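Local coordinates for E2A dna-binding protein (Human adenovirus 5, PDB 1ANV) that binds single-stranded DNA and takes part in the elongation phase of viral strand-displacement replication, unwinding the template without ATP by forming multimers, at residues A192-K197 and V267-L272. Numbering follows the deposited sequence.
Sequences AQVAFK and VHHPAL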
loop_
_atom_site.group_PDB
_atom_site.type_symbol
_atom_site.label_atom_id
_atom_site.label_comp_id
_atom_site.label_asym_id
_atom_site.label_seq_id
_atom_site.Cartn_x
_atom_site.Cartn_y
_atom_site.Cartn_z
ATOM N N ALA A 192 -8.097 12.273 -5.816
ATOM C CA ALA A 192 -7.188 11.827 -4.790
ATOM C C ALA A 192 -7.596 12.329 -3.419
ATOM O O ALA A 192 -7.311 11.707 -2.398
ATOM C CB ALA A 192 -5.777 12.261 -5.123
ATOM N N GLN A 193 -8.262 13.470 -3.361
ATOM C CA GLN A 193 -8.606 13.922 -2.045
ATOM C C GLN A 193 -9.793 13.187 -1.521
ATOM O O GLN A 193 -9.958 12.968 -0.320
ATOM C CB GLN A 193 -8.771 15.422 -1.889
ATOM C CG GLN A 193 -8.931 15.788 -0.408
ATOM C CD GLN A 193 -8.653 17.250 -0.176
ATOM O OE1 GLN A 193 -9.340 18.109 -0.736
ATOM N NE2 GLN A 193 -7.627 17.539 0.617
ATOM N N VAL A 194 -10.616 12.794 -2.457
ATOM C CA VAL A 194 -11.772 12.042 -2.074
ATOM C C VAL A 194 -11.313 10.746 -1.440
ATOM O O VAL A 194 -11.707 10.418 -0.328
ATOM C CB VAL A 194 -12.588 11.702 -3.298
ATOM C CG1 VAL A 194 -13.881 11.012 -2.881
ATOM C CG2 VAL A 194 -12.859 12.973 -4.095
ATOM N N ALA A 195 -10.463 10.016 -2.167
ATOM C CA ALA A 195 -9.961 8.744 -1.690
ATOM C C ALA A 195 -9.429 8.853 -0.284
ATOM O O ALA A 195 -9.742 8.006 0.561
ATOM C CB ALA A 195 -8.925 8.158 -2.617
ATOM N N PHE A 196 -8.644 9.916 -0.056
ATOM C CA PHE A 196 -8.077 10.172 1.256
ATOM C C PHE A 196 -9.178 10.425 2.240
ATOM O O PHE A 196 -9.141 9.960 3.379
ATOM C CB PHE A 196 -7.082 11.337 1.270
ATOM C CG PHE A 196 -5.748 10.849 0.809
ATOM C CD1 PHE A 196 -4.900 10.182 1.689
ATOM C CD2 PHE A 196 -5.364 10.987 -0.524
ATOM C CE1 PHE A 196 -3.659 9.706 1.263
ATOM C CE2 PHE A 196 -4.134 10.511 -0.974
ATOM C CZ PHE A 196 -3.287 9.874 -0.071
ATOM N N LYS A 197 -10.169 11.178 1.783
ATOM C CA LYS A 197 -11.273 11.441 2.681
ATOM C C LYS A 197 -11.987 10.129 3.004
ATOM O O LYS A 197 -12.388 9.848 4.135
ATOM C CB LYS A 197 -12.222 12.527 2.183
ATOM C CG LYS A 197 -11.624 13.940 2.166
ATOM C CD LYS A 197 -12.696 15.026 2.199
ATOM C CE LYS A 197 -12.283 16.368 1.619
ATOM N NZ LYS A 197 -12.940 16.674 0.337
ATOM N N VAL A 267 -19.673 6.057 -0.149
ATOM C CA VAL A 267 -20.749 6.764 -0.818
ATOM C C VAL A 267 -20.582 8.280 -0.739
ATOM O O VAL A 267 -20.798 9.001 -1.701
ATOM C CB VAL A 267 -22.121 6.264 -0.432
ATOM C CG1 VAL A 267 -23.185 7.032 -1.206
ATOM C CG2 VAL A 267 -22.191 4.775 -0.755
ATOM N N HIS A 268 -20.146 8.784 0.392
ATOM C CA HIS A 268 -19.939 10.197 0.462
ATOM C C HIS A 268 -18.656 10.544 -0.247
ATOM O O HIS A 268 -18.383 11.715 -0.513
ATOM C CB HIS A 268 -19.816 10.664 1.916
ATOM C CG HIS A 268 -21.038 10.383 2.718
ATOM N ND1 HIS A 268 -22.296 10.345 2.133
ATOM C CD2 HIS A 268 -21.170 10.131 4.048
ATOM C CE1 HIS A 268 -23.158 10.077 3.112
ATOM N NE2 HIS A 268 -22.514 9.949 4.268
ATOM N N HIS A 269 -17.866 9.505 -0.522
ATOM C CA HIS A 269 -16.563 9.651 -1.155
ATOM C C HIS A 269 -16.247 8.505 -2.081
ATOM O O HIS A 269 -15.436 7.640 -1.740
ATOM C CB HIS A 269 -15.473 9.727 -0.069
ATOM C CG HIS A 269 -15.816 10.688 1.028
ATOM N ND1 HIS A 269 -15.949 12.059 0.791
ATOM C CD2 HIS A 269 -16.062 10.466 2.348
ATOM C CE1 HIS A 269 -16.264 12.619 1.953
ATOM N NE2 HIS A 269 -16.341 11.695 2.909
ATOM N N PRO A 270 -16.910 8.532 -3.236
ATOM C CA PRO A 270 -16.799 7.525 -4.274
ATOM C C PRO A 270 -15.434 7.448 -4.934
ATOM O O PRO A 270 -15.278 7.656 -6.146
ATOM C CB PRO A 270 -17.841 7.860 -5.329
ATOM C CG PRO A 270 -18.368 9.242 -4.996
ATOM C CD PRO A 270 -17.837 9.619 -3.621
ATOM N N ALA A 271 -14.456 7.116 -4.110
ATOM C CA ALA A 271 -13.086 6.938 -4.517
ATOM C C ALA A 271 -12.294 6.237 -3.425
ATOM O O ALA A 271 -12.526 6.424 -2.235
ATOM C CB ALA A 271 -12.448 8.217 -5.010
ATOM N N LEU A 272 -11.376 5.389 -3.850
ATOM C CA LEU A 272 -10.581 4.625 -2.933
ATOM C C LEU A 272 -9.114 4.767 -3.227
ATOM O O LEU A 272 -8.699 5.018 -4.349
ATOM C CB LEU A 272 -10.897 3.131 -3.103
ATOM C CG LEU A 272 -12.204 2.638 -2.485
ATOM C CD1 LEU A 272 -12.309 1.150 -2.773
ATOM C CD2 LEU A 272 -12.235 2.840 -0.973
#
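An inverse gamma turn centred on P270 links helix 261-268 to strand 271-275, and V194, A195 and K197 of helix 189-206 pack against this turn. The turn is closed by the backbone hydrogen bond from A271 N to H269 O. V194 points at it with one methyl: CG1 stands anti to the backbone N (chi1 -175°) and lies 3.5 Å from H269 CA. The same CG1 also meets the A271 methyl, CB, at 3.8 Å, so that a single branch of the valine fits between H269 and A271, with P270 CD at its margin. K197, about one turn after V194 on the helix, lies over the H269 ring. The lysine CB sits 4.0 Å from the ring centroid and only 10° off the ring normal, a CH-pi contact over the face; CB of H268 lies above the opposite face, displaced toward the rim. Only the base of the lysine takes part, since its chain leads away and NZ forms a salt bridge with E106. No hydrogen bond joins the two segments. A nearly straight CA-H...O contact runs from A195 CA to A271 O (3.5 Å, 166° at the hydrogen), while A195 CB rests 3.5 Å from L272 C. The contact therefore brings helix 189-206 onto the first residues of strand 271-275, the middle strand of a three-stranded antiparallel sheet; in the neighbouring strand 242-246, F245 is joined to L272 by backbone hydrogen bonding and P244 touches A195, and helix 248-251 packs on P270.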